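Local coordinates for putative GH105 family protein (Salmonella enterica subsp. enterica serovar Paratyphi A, PDB 3QWT) that is of unknown function but is probably a glycoside hydrolase of family 105, perhaps an unsaturated glucuronyl or rhamnogalacturonyl hydrolase, built as an alpha/alpha toroid, at residues R232-D243 against S295-K306; L131-E139 against I181-Y190. All blocks are in the same frame, centred on the assembly; numbering follows the deposited sequence.

How the contacts relate
Both contacts belong to the single alpha/alpha toroid of the chain, and their centres lie about 25 Å apart. Contact 2 comes first in the sequence and closes before contact 1 opens. It joins helix 131-143 to the end of helix 170-184, the turn after it and the start of helix 188-205, about 21 Å from the centre of the chain and beside a second subunit. Contact 1 sets helix 231-248 against helix 294-309, only about 6 Å from that centre, and is wholly buried. Helix 170-184 ties the two together: its end takes part in contact 2, while Met-172 near its start packs on Trp-236 and Ile-239 of contact 1.

Contact 1 (R232-D243 against S295-K306); sequences RGNSWLTIVIPD and SATAGFAYGILK
Two neighbouring helices of the alpha/alpha toroid, 231-248 and 294-309, run in the same general direction here; the axes of the two segments come within 7.7 Å at a crossing angle of 27°. Gly-299 and Gly-303 permit this closeness. Over Gly-299 CA lie Ser-235 OG and the CD1 end of Ile-239, while Gly-303 CA meets Thr-238 O in a CA-H...O contact of 3.1 Å. Ser-235 is a knob among Ser-295, Ala-296, Gly-299 and Phe-300. With chi1 at 175° swinging it away from the backbone N, Ser-235 OG donates to Ala-296 O at 3.2 Å, in the carbonyl plane; that oxygen also accepts from Phe-300 N. Ser-235 CB rests over one face of the Phe-300 ring, offset toward the rim, in a CH-pi contact 4.1 Å from the centroid. At the edge of that ring stands Thr-238, whose OG1 is bound to Gln-267 of helix 255-272. Polar groups close both ends of the interface. At one, Arg-232 NH2 donates to Ser-295 OG (2.8 Å) along a bent path tilted out of the guanidinium plane; Ser-342 also binds this nitrogen, and Glu-293 holds the serine hydroxyl. At the other, Asp-243 OD1 takes two donors. Tyr-302 OH donates to the syn lone pair of Asp-243 OD1 at 2.8 Å, with ring and carboxylate planes almost perpendicular, whereas Lys-306 NZ, ending an extended chain, meets Asp-243 OD1 from above the carboxylate plane in a salt bridge of 2.7 Å. Tyr-74 binds Asp-243 OD2, Glu-246 pairs with the lysine, and a glycerol, probably from the crystallisation liquor, hydrogen-bonds to Lys-306 NZ. Near-parallel helices brought together over small residues, deep in the ring, are in keeping with the inner helices of an alpha/alpha toroid.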
loop_
_atom_site.group_PDB
_atom_site.type_symbol
_atom_site.label_atom_id
_atom_site.label_comp_id
_atom_site.label_asym_id
_atom_site.label_seq_id
_atom_site.Cartn_x
_atom_site.Cartn_y
_atom_site.Cartn_z
ATOM N N ARG A 232 35.372 26.377 15.258
ATOM C CA ARG A 232 34.182 26.725 14.485
ATOM C C ARG A 232 33.770 25.594 13.519
ATOM O O ARG A 232 32.596 25.235 13.435
ATOM C CB ARG A 232 34.324 28.083 13.775
ATOM C CG ARG A 232 33.078 28.402 12.917
ATOM C CD ARG A 232 32.745 29.889 12.843
ATOM N NE ARG A 232 33.753 30.646 12.109
ATOM C CZ ARG A 232 34.564 31.537 12.664
ATOM N NH1 ARG A 232 35.451 32.173 11.919
ATOM N NH2 ARG A 232 34.482 31.799 13.961
ATOM N N GLY A 233 34.744 25.015 12.821
ATOM C CA GLY A 233 34.476 23.950 11.874
ATOM C C GLY A 233 33.751 22.774 12.503
ATOM O O GLY A 233 32.773 22.253 11.940
ATOM N N ASN A 234 34.243 22.349 13.666
ATOM C CA ASN A 234 33.633 21.255 14.416
ATOM C C ASN A 234 32.207 21.590 14.824
ATOM O O ASN A 234 31.304 20.734 14.824
ATOM C CB ASN A 234 34.460 20.957 15.668
ATOM C CG ASN A 234 35.588 20.002 15.388
ATOM O OD1 ASN A 234 35.456 18.781 15.580
ATOM N ND2 ASN A 234 36.707 20.541 14.911
ATOM N N SER A 235 32.052 22.842 15.218
ATOM C CA SER A 235 30.791 23.437 15.573
ATOM C C SER A 235 29.757 23.179 14.463
ATOM O O SER A 235 28.608 22.831 14.742
ATOM C CB SER A 235 31.041 24.942 15.784
ATOM O OG SER A 235 29.868 25.690 16.024
ATOM N N TRP A 236 30.180 23.329 13.207
ATOM C CA TRP A 236 29.268 23.164 12.083
ATOM C C TRP A 236 28.662 21.771 12.126
ATOM O O TRP A 236 27.572 21.543 11.611
ATOM C CB TRP A 236 29.972 23.341 10.740
ATOM C CG TRP A 236 30.477 24.665 10.510
ATOM C CD1 TRP A 236 31.689 24.984 10.010
ATOM C CD2 TRP A 236 29.801 25.898 10.765
ATOM N NE1 TRP A 236 31.827 26.347 9.933
ATOM C CE2 TRP A 236 30.679 26.934 10.391
ATOM C CE3 TRP A 236 28.540 26.230 11.275
ATOM C CZ2 TRP A 236 30.350 28.286 10.526
ATOM C CZ3 TRP A 236 28.202 27.587 11.396
ATOM C CH2 TRP A 236 29.107 28.588 11.029
ATOM N N LEU A 237 29.375 20.831 12.733
ATOM C CA LEU A 237 28.869 19.469 12.757
ATOM C C LEU A 237 27.946 19.255 13.919
ATOM O O LEU A 237 26.921 18.589 13.786
ATOM C CB LEU A 237 29.995 18.440 12.756
ATOM C CG LEU A 237 30.145 17.987 11.312
ATOM C CD1 LEU A 237 31.566 18.202 10.861
ATOM C CD2 LEU A 237 29.681 16.543 11.138
ATOM N N THR A 238 28.315 19.813 15.063
ATOM C CA THR A 238 27.469 19.721 16.230
ATOM C C THR A 238 26.124 20.367 15.936
ATOM O O THR A 238 25.120 20.036 16.562
ATOM C CB THR A 238 28.089 20.439 17.410
ATOM O OG1 THR A 238 29.514 20.372 17.299
ATOM C CG2 THR A 238 27.645 19.786 18.684
ATOM N N ILE A 239 26.122 21.312 15.000
ATOM C CA ILE A 239 24.894 21.982 14.580
ATOM C C ILE A 239 24.127 21.150 13.561
ATOM O O ILE A 239 22.919 20.953 13.697
ATOM C CB ILE A 239 25.203 23.330 13.933
ATOM C CG1 ILE A 239 25.635 24.343 15.003
ATOM C CG2 ILE A 239 23.992 23.809 13.152
ATOM C CD1 ILE A 239 26.194 25.653 14.458
ATOM N N VAL A 240 24.846 20.655 12.551
ATOM C CA VAL A 240 24.218 20.037 11.392
ATOM C C VAL A 240 23.674 18.639 11.674
ATOM O O VAL A 240 22.556 18.299 11.280
ATOM C CB VAL A 240 25.192 19.957 10.208
ATOM C CG1 VAL A 240 24.644 19.050 9.151
ATOM C CG2 VAL A 240 25.421 21.317 9.624
ATOM N N ILE A 241 24.456 17.816 12.348
ATOM C CA ILE A 241 24.002 16.454 12.585
ATOM C C ILE A 241 22.605 16.422 13.230
ATOM O O ILE A 241 21.735 15.657 12.806
ATOM C CB ILE A 241 25.017 15.645 13.400
ATOM C CG1 ILE A 241 26.283 15.434 12.561
ATOM C CG2 ILE A 241 24.423 14.296 13.816
ATOM C CD1 ILE A 241 27.409 14.722 13.285
ATOM N N PRO A 242 22.383 17.253 14.249
ATOM C CA PRO A 242 21.077 17.196 14.897
ATOM C C PRO A 242 20.001 17.735 13.977
ATOM O O PRO A 242 18.903 17.178 13.936
ATOM C CB PRO A 242 21.253 18.115 16.113
ATOM C CG PRO A 242 22.704 18.064 16.393
ATOM C CD PRO A 242 23.352 18.025 15.040
ATOM N N ASP A 243 20.311 18.792 13.233
ATOM C CA ASP A 243 19.309 19.344 12.325
ATOM C C ASP A 243 19.028 18.399 11.172
ATOM O O ASP A 243 17.885 18.235 10.751
ATOM C CB ASP A 243 19.722 20.731 11.836
ATOM C CG ASP A 243 19.517 21.801 12.903
ATOM O OD1 ASP A 243 19.253 21.454 14.076
ATOM O OD2 ASP A 243 19.621 22.983 12.568
ATOM N N SER A 295 32.058 31.978 18.844
ATOM C CA SER A 295 31.062 31.575 17.862
ATOM C C SER A 295 31.023 30.054 17.738
ATOM O O SER A 295 29.947 29.454 17.675
ATOM C CB SER A 295 31.290 32.249 16.507
ATOM O OG SER A 295 32.498 31.833 15.894
ATOM N N ALA A 296 32.198 29.436 17.702
ATOM C CA ALA A 296 32.293 27.976 17.757
ATOM C C ALA A 296 31.597 27.494 19.021
ATOM O O ALA A 296 30.741 26.608 18.977
ATOM C CB ALA A 296 33.755 27.529 17.745
ATOM N N THR A 297 31.972 28.095 20.153
ATOM C CA THR A 297 31.344 27.800 21.441
ATOM C C THR A 297 29.807 27.850 21.342
ATOM O O THR A 297 29.117 26.993 21.892
ATOM C CB THR A 297 31.852 28.760 22.563
ATOM O OG1 THR A 297 33.275 28.650 22.694
ATOM C CG2 THR A 297 31.215 28.414 23.894
ATOM N N ALA A 298 29.273 28.843 20.634
ATOM C CA ALA A 298 27.826 28.979 20.515
ATOM C C ALA A 298 27.205 27.822 19.726
ATOM O O ALA A 298 26.138 27.318 20.078
ATOM C CB ALA A 298 27.454 30.317 19.885
ATOM N N GLY A 299 27.872 27.397 18.663
ATOM C CA GLY A 299 27.333 26.326 17.840
ATOM C C GLY A 299 27.319 25.061 18.668
ATOM O O GLY A 299 26.353 24.297 18.656
ATOM N N PHE A 300 28.405 24.864 19.410
ATOM C CA PHE A 300 28.542 23.728 20.297
ATOM C C PHE A 300 27.402 23.707 21.302
ATOM O O PHE A 300 26.740 22.693 21.484
ATOM C CB PHE A 300 29.877 23.808 21.014
ATOM C CG PHE A 300 31.049 23.483 20.142
ATOM C CD1 PHE A 300 30.912 22.606 19.077
ATOM C CD2 PHE A 300 32.294 24.042 20.394
ATOM C CE1 PHE A 300 32.001 22.290 18.279
ATOM C CE2 PHE A 300 33.386 23.729 19.599
ATOM C CZ PHE A 300 33.239 22.858 18.539
ATOM N N ALA A 301 27.162 24.846 21.937
ATOM C CA ALA A 301 26.082 24.950 22.899
ATOM C C ALA A 301 24.789 24.501 22.244
ATOM O O ALA A 301 24.071 23.659 22.780
ATOM C CB ALA A 301 25.953 26.379 23.402
ATOM N N TYR A 302 24.499 25.055 21.071
ATOM C CA TYR A 302 23.272 24.709 20.375
ATOM C C TYR A 302 23.121 23.202 20.192
ATOM O O TYR A 302 22.137 22.606 20.635
ATOM C CB TYR A 302 23.199 25.399 19.022
ATOM C CG TYR A 302 22.031 24.912 18.189
ATOM C CD1 TYR A 302 20.743 25.368 18.432
ATOM C CD2 TYR A 302 22.216 23.984 17.171
ATOM C CE1 TYR A 302 19.674 24.917 17.678
ATOM C CE2 TYR A 302 21.158 23.530 16.415
ATOM C CZ TYR A 302 19.886 23.998 16.668
ATOM O OH TYR A 302 18.823 23.549 15.909
ATOM N N GLY A 303 24.107 22.593 19.547
ATOM C CA GLY A 303 24.035 21.182 19.201
ATOM C C GLY A 303 23.916 20.291 20.413
ATOM O O GLY A 303 23.094 19.367 20.450
ATOM N N ILE A 304 24.747 20.560 21.413
ATOM C CA ILE A 304 24.727 19.768 22.628
ATOM C C ILE A 304 23.368 19.882 23.305
ATOM O O ILE A 304 22.803 18.891 23.750
ATOM C CB ILE A 304 25.857 20.170 23.572
ATOM C CG1 ILE A 304 27.201 19.890 22.899
ATOM C CG2 ILE A 304 25.746 19.411 24.894
ATOM C CD1 ILE A 304 28.424 20.346 23.704
ATOM N N LEU A 305 22.827 21.088 23.355
ATOM C CA LEU A 305 21.491 21.278 23.898
ATOM C C LEU A 305 20.469 20.463 23.126
ATOM O O LEU A 305 19.657 19.759 23.714
ATOM C CB LEU A 305 21.098 22.750 23.836
ATOM C CG LEU A 305 21.617 23.642 24.952
ATOM C CD1 LEU A 305 21.305 25.112 24.661
ATOM C CD2 LEU A 305 21.008 23.187 26.266
ATOM N N LYS A 306 20.503 20.572 21.803
ATOM C CA LYS A 306 19.495 19.922 20.979
ATOM C C LYS A 306 19.660 18.407 21.040
ATOM O O LYS A 306 18.683 17.673 21.096
ATOM C CB LYS A 306 19.561 20.416 19.535
ATOM C CG LYS A 306 18.350 19.989 18.706
ATOM C CD LYS A 306 18.379 20.613 17.327
ATOM C CE LYS A 306 17.162 20.198 16.515
ATOM N NZ LYS A 306 16.904 21.191 15.455
#

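Contact 2 (L131-E139 against I181-Y190); sequences LPWLETWAE and IGKLLNRPEY
Arg-187 NH2 forms a salt bridge of 2.7 Å with Glu-135 OE2, the two side chains crossing at about a right angle with their planes 34° apart. One turn on, Glu-139 OE2 accepts from Tyr-190 OH at 2.7 Å on its anti lone pair, lying at the edge of the ring. Arg-187 NH1 links the two pairs by donating to the same Tyr-190 OH (2.8 Å), which lies in the guanidinium plane. Leu-185 CD1 covers one guanidinium face, and Arg-187 CB sits over the centre of the tyrosine ring. Alongside the polar groups, an apolar layer forms: Ala-138 CB touches both Tyr-190 CE2 (3.7 Å) and Ile-181 CG2, Leu-134 CD2 meets Ile-181 CD1, and Leu-131 CD1 packs on Leu-185 CD2 at 3.6 Å. A Schellman motif ends helix 170-184 and sets the start of the arginine: Asn-186, the C-prime residue with positive phi, gives its N to Lys-183 O, and Arg-187 N binds Gly-182 O. Helix 131-143 thus leans on the end of helix 170-184, the turn after it and the start of helix 188-205; helix 114-125 packs on Leu-134 and Leu-184, while Phe-381 of a second subunit meets Trp-133 edge-to-face.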
loop_
_atom_site.group_PDB
_atom_site.type_symbol
_atom_site.label_atom_id
_atom_site.label_comp_id
_atom_site.label_asym_id
_atom_site.label_seq_id
_atom_site.Cartn_x
_atom_site.Cartn_y
_atom_site.Cartn_z
ATOM N N LEU A 131 10.225 29.806 -5.843
ATOM C CA LEU A 131 10.476 28.421 -6.287
ATOM C C LEU A 131 11.618 28.236 -7.314
ATOM O O LEU A 131 12.412 27.298 -7.188
ATOM C CB LEU A 131 9.193 27.745 -6.770
ATOM C CG LEU A 131 9.339 26.302 -7.263
ATOM C CD1 LEU A 131 9.863 25.385 -6.148
ATOM C CD2 LEU A 131 7.995 25.789 -7.822
ATOM N N PRO A 132 11.713 29.132 -8.323
ATOM C CA PRO A 132 12.846 29.026 -9.261
ATOM C C PRO A 132 14.199 29.249 -8.576
ATOM O O PRO A 132 15.172 28.634 -8.993
ATOM C CB PRO A 132 12.588 30.138 -10.291
ATOM C CG PRO A 132 11.169 30.618 -10.029
ATOM C CD PRO A 132 10.864 30.306 -8.593
ATOM N N TRP A 133 14.261 30.115 -7.565
ATOM C CA TRP A 133 15.493 30.247 -6.784
ATOM C C TRP A 133 15.921 28.901 -6.226
ATOM O O TRP A 133 17.047 28.457 -6.451
ATOM C CB TRP A 133 15.335 31.254 -5.637
ATOM C CG TRP A 133 15.273 32.638 -6.139
ATOM C CD1 TRP A 133 14.150 33.376 -6.382
ATOM C CD2 TRP A 133 16.379 33.453 -6.517
ATOM N NE1 TRP A 133 14.494 34.601 -6.873
ATOM C CE2 TRP A 133 15.856 34.677 -6.973
ATOM C CE3 TRP A 133 17.761 33.269 -6.506
ATOM C CZ2 TRP A 133 16.665 35.724 -7.408
ATOM C CZ3 TRP A 133 18.572 34.313 -6.949
ATOM C CH2 TRP A 133 18.022 35.520 -7.390
ATOM N N LEU A 134 14.998 28.261 -5.512
ATOM C CA LEU A 134 15.264 26.995 -4.833
ATOM C C LEU A 134 15.584 25.877 -5.813
ATOM O O LEU A 134 16.555 25.142 -5.615
ATOM C CB LEU A 134 14.078 26.594 -3.959
ATOM C CG LEU A 134 13.690 27.575 -2.858
ATOM C CD1 LEU A 134 12.345 27.178 -2.297
ATOM C CD2 LEU A 134 14.735 27.615 -1.756
ATOM N N GLU A 135 14.783 25.758 -6.876
ATOM C CA GLU A 135 15.039 24.733 -7.886
ATOM C C GLU A 135 16.373 24.963 -8.574
ATOM O O GLU A 135 17.147 24.039 -8.778
ATOM C CB GLU A 135 13.929 24.677 -8.952
ATOM C CG GLU A 135 12.591 24.250 -8.422
ATOM C CD GLU A 135 11.577 24.020 -9.522
ATOM O OE1 GLU A 135 11.687 24.678 -10.582
ATOM O OE2 GLU A 135 10.674 23.178 -9.326
ATOM N N THR A 136 16.631 26.201 -8.961
ATOM C CA THR A 136 17.832 26.451 -9.731
ATOM C C THR A 136 19.100 26.114 -8.940
ATOM O O THR A 136 19.980 25.413 -9.451
ATOM C CB THR A 136 17.877 27.859 -10.247
ATOM O OG1 THR A 136 16.659 28.126 -10.963
ATOM C CG2 THR A 136 19.066 28.013 -11.174
ATOM N N TRP A 137 19.160 26.563 -7.688
ATOM C CA TRP A 137 20.366 26.396 -6.877
ATOM C C TRP A 137 20.552 24.958 -6.388
ATOM O O TRP A 137 21.674 24.452 -6.341
ATOM C CB TRP A 137 20.369 27.378 -5.695
ATOM C CG TRP A 137 20.771 28.815 -6.052
ATOM C CD1 TRP A 137 20.047 29.713 -6.774
ATOM C CD2 TRP A 137 21.962 29.495 -5.653
ATOM N NE1 TRP A 137 20.711 30.910 -6.850
ATOM C CE2 TRP A 137 21.900 30.797 -6.181
ATOM C CE3 TRP A 137 23.084 29.128 -4.893
ATOM C CZ2 TRP A 137 22.907 31.729 -5.989
ATOM C CZ3 TRP A 137 24.092 30.062 -4.703
ATOM C CH2 TRP A 137 23.997 31.345 -5.249
ATOM N N ALA A 138 19.459 24.303 -6.013
ATOM C CA ALA A 138 19.555 22.892 -5.644
ATOM C C ALA A 138 19.970 22.077 -6.867
ATOM O O ALA A 138 20.808 21.184 -6.768
ATOM C CB ALA A 138 18.241 22.368 -5.065
ATOM N N GLU A 139 19.380 22.382 -8.019
ATOM C CA GLU A 139 19.752 21.674 -9.245
ATOM C C GLU A 139 21.235 21.875 -9.541
ATOM O O GLU A 139 21.904 20.948 -10.007
ATOM C CB GLU A 139 18.911 22.127 -10.443
ATOM C CG GLU A 139 17.600 21.371 -10.613
ATOM C CD GLU A 139 17.812 19.859 -10.799
ATOM O OE1 GLU A 139 18.445 19.455 -11.806
ATOM O OE2 GLU A 139 17.349 19.082 -9.928
ATOM N N ILE A 181 15.702 21.305 1.071
ATOM C CA ILE A 181 14.983 21.527 -0.177
ATOM C C ILE A 181 14.451 20.211 -0.739
ATOM O O ILE A 181 13.343 20.162 -1.267
ATOM C CB ILE A 181 15.877 22.235 -1.222
ATOM C CG1 ILE A 181 16.274 23.612 -0.698
ATOM C CG2 ILE A 181 15.141 22.384 -2.544
ATOM C CD1 ILE A 181 17.070 24.426 -1.678
ATOM N N GLY A 182 15.246 19.150 -0.607
ATOM C CA GLY A 182 14.871 17.836 -1.094
ATOM C C GLY A 182 13.600 17.353 -0.415
ATOM O O GLY A 182 12.656 16.900 -1.064
ATOM N N LYS A 183 13.576 17.455 0.908
ATOM C CA LYS A 183 12.369 17.162 1.650
ATOM C C LYS A 183 11.226 18.082 1.197
ATOM O O LYS A 183 10.148 17.615 0.833
ATOM C CB LYS A 183 12.641 17.310 3.137
ATOM C CG LYS A 183 13.517 16.196 3.705
ATOM C CD LYS A 183 12.791 14.838 3.559
ATOM C CE LYS A 183 13.618 13.665 4.052
ATOM N NZ LYS A 183 12.747 12.445 4.120
ATOM N N LEU A 184 11.486 19.384 1.178
ATOM C CA LEU A 184 10.473 20.381 0.824
ATOM C C LEU A 184 9.820 20.156 -0.544
ATOM O O LEU A 184 8.597 20.139 -0.658
ATOM C CB LEU A 184 11.067 21.794 0.897
ATOM C CG LEU A 184 10.122 22.939 0.504
ATOM C CD1 LEU A 184 8.865 22.910 1.348
ATOM C CD2 LEU A 184 10.809 24.308 0.621
ATOM N N LEU A 185 10.631 19.989 -1.583
ATOM C CA LEU A 185 10.094 19.809 -2.928
ATOM C C LEU A 185 9.796 18.345 -3.255
ATOM O O LEU A 185 9.573 18.002 -4.407
ATOM C CB LEU A 185 11.063 20.389 -3.976
ATOM C CG LEU A 185 11.518 21.834 -3.774
ATOM C CD1 LEU A 185 12.396 22.233 -4.908
ATOM C CD2 LEU A 185 10.338 22.789 -3.640
ATOM N N ASN A 186 9.801 17.482 -2.243
ATOM C CA ASN A 186 9.654 16.038 -2.472
ATOM C C ASN A 186 10.566 15.525 -3.581
ATOM O O ASN A 186 10.095 14.935 -4.557
ATOM C CB ASN A 186 8.202 15.658 -2.802
ATOM C CG ASN A 186 7.246 15.956 -1.662
ATOM O OD1 ASN A 186 7.474 15.559 -0.515
ATOM N ND2 ASN A 186 6.168 16.670 -1.970
ATOM N N ARG A 187 11.863 15.771 -3.437
ATOM C CA ARG A 187 12.837 15.254 -4.379
ATOM C C ARG A 187 13.843 14.404 -3.616
ATOM O O ARG A 187 14.904 14.886 -3.210
ATOM C CB ARG A 187 13.494 16.403 -5.147
ATOM C CG ARG A 187 12.487 17.169 -6.014
ATOM C CD ARG A 187 13.122 18.318 -6.798
ATOM N NE ARG A 187 12.134 19.039 -7.611
ATOM C CZ ARG A 187 12.430 20.012 -8.469
ATOM N NH1 ARG A 187 13.696 20.408 -8.646
ATOM N NH2 ARG A 187 11.455 20.593 -9.152
ATOM N N PRO A 188 13.512 13.118 -3.416
ATOM C CA PRO A 188 14.336 12.294 -2.519
ATOM C C PRO A 188 15.761 12.127 -3.032
ATOM O O PRO A 188 16.607 11.728 -2.229
ATOM C CB PRO A 188 13.620 10.928 -2.504
ATOM C CG PRO A 188 12.302 11.144 -3.216
ATOM C CD PRO A 188 12.476 12.334 -4.112
ATOM N N GLU A 189 16.019 12.409 -4.314
ATOM C CA GLU A 189 17.382 12.358 -4.845
ATOM C C GLU A 189 18.272 13.340 -4.112
ATOM O O GLU A 189 19.435 13.046 -3.863
ATOM C CB GLU A 189 17.446 12.711 -6.334
ATOM C CG GLU A 189 16.593 11.856 -7.223
ATOM C CD GLU A 189 15.116 12.301 -7.241
ATOM O OE1 GLU A 189 14.711 13.161 -6.414
ATOM O OE2 GLU A 189 14.358 11.777 -8.096
ATOM N N TYR A 190 17.736 14.522 -3.804
ATOM C CA TYR A 190 18.516 15.559 -3.122
ATOM C C TYR A 190 18.938 15.052 -1.748
ATOM O O TYR A 190 20.058 15.278 -1.297
ATOM C CB TYR A 190 17.710 16.843 -2.921
ATOM C CG TYR A 190 17.316 17.572 -4.179
ATOM C CD1 TYR A 190 17.739 17.144 -5.439
ATOM C CD2 TYR A 190 16.517 18.714 -4.102
ATOM C CE1 TYR A 190 17.354 17.832 -6.603
ATOM C CE2 TYR A 190 16.122 19.396 -5.242
ATOM C CZ TYR A 190 16.549 18.962 -6.485
ATOM O OH TYR A 190 16.154 19.677 -7.589
#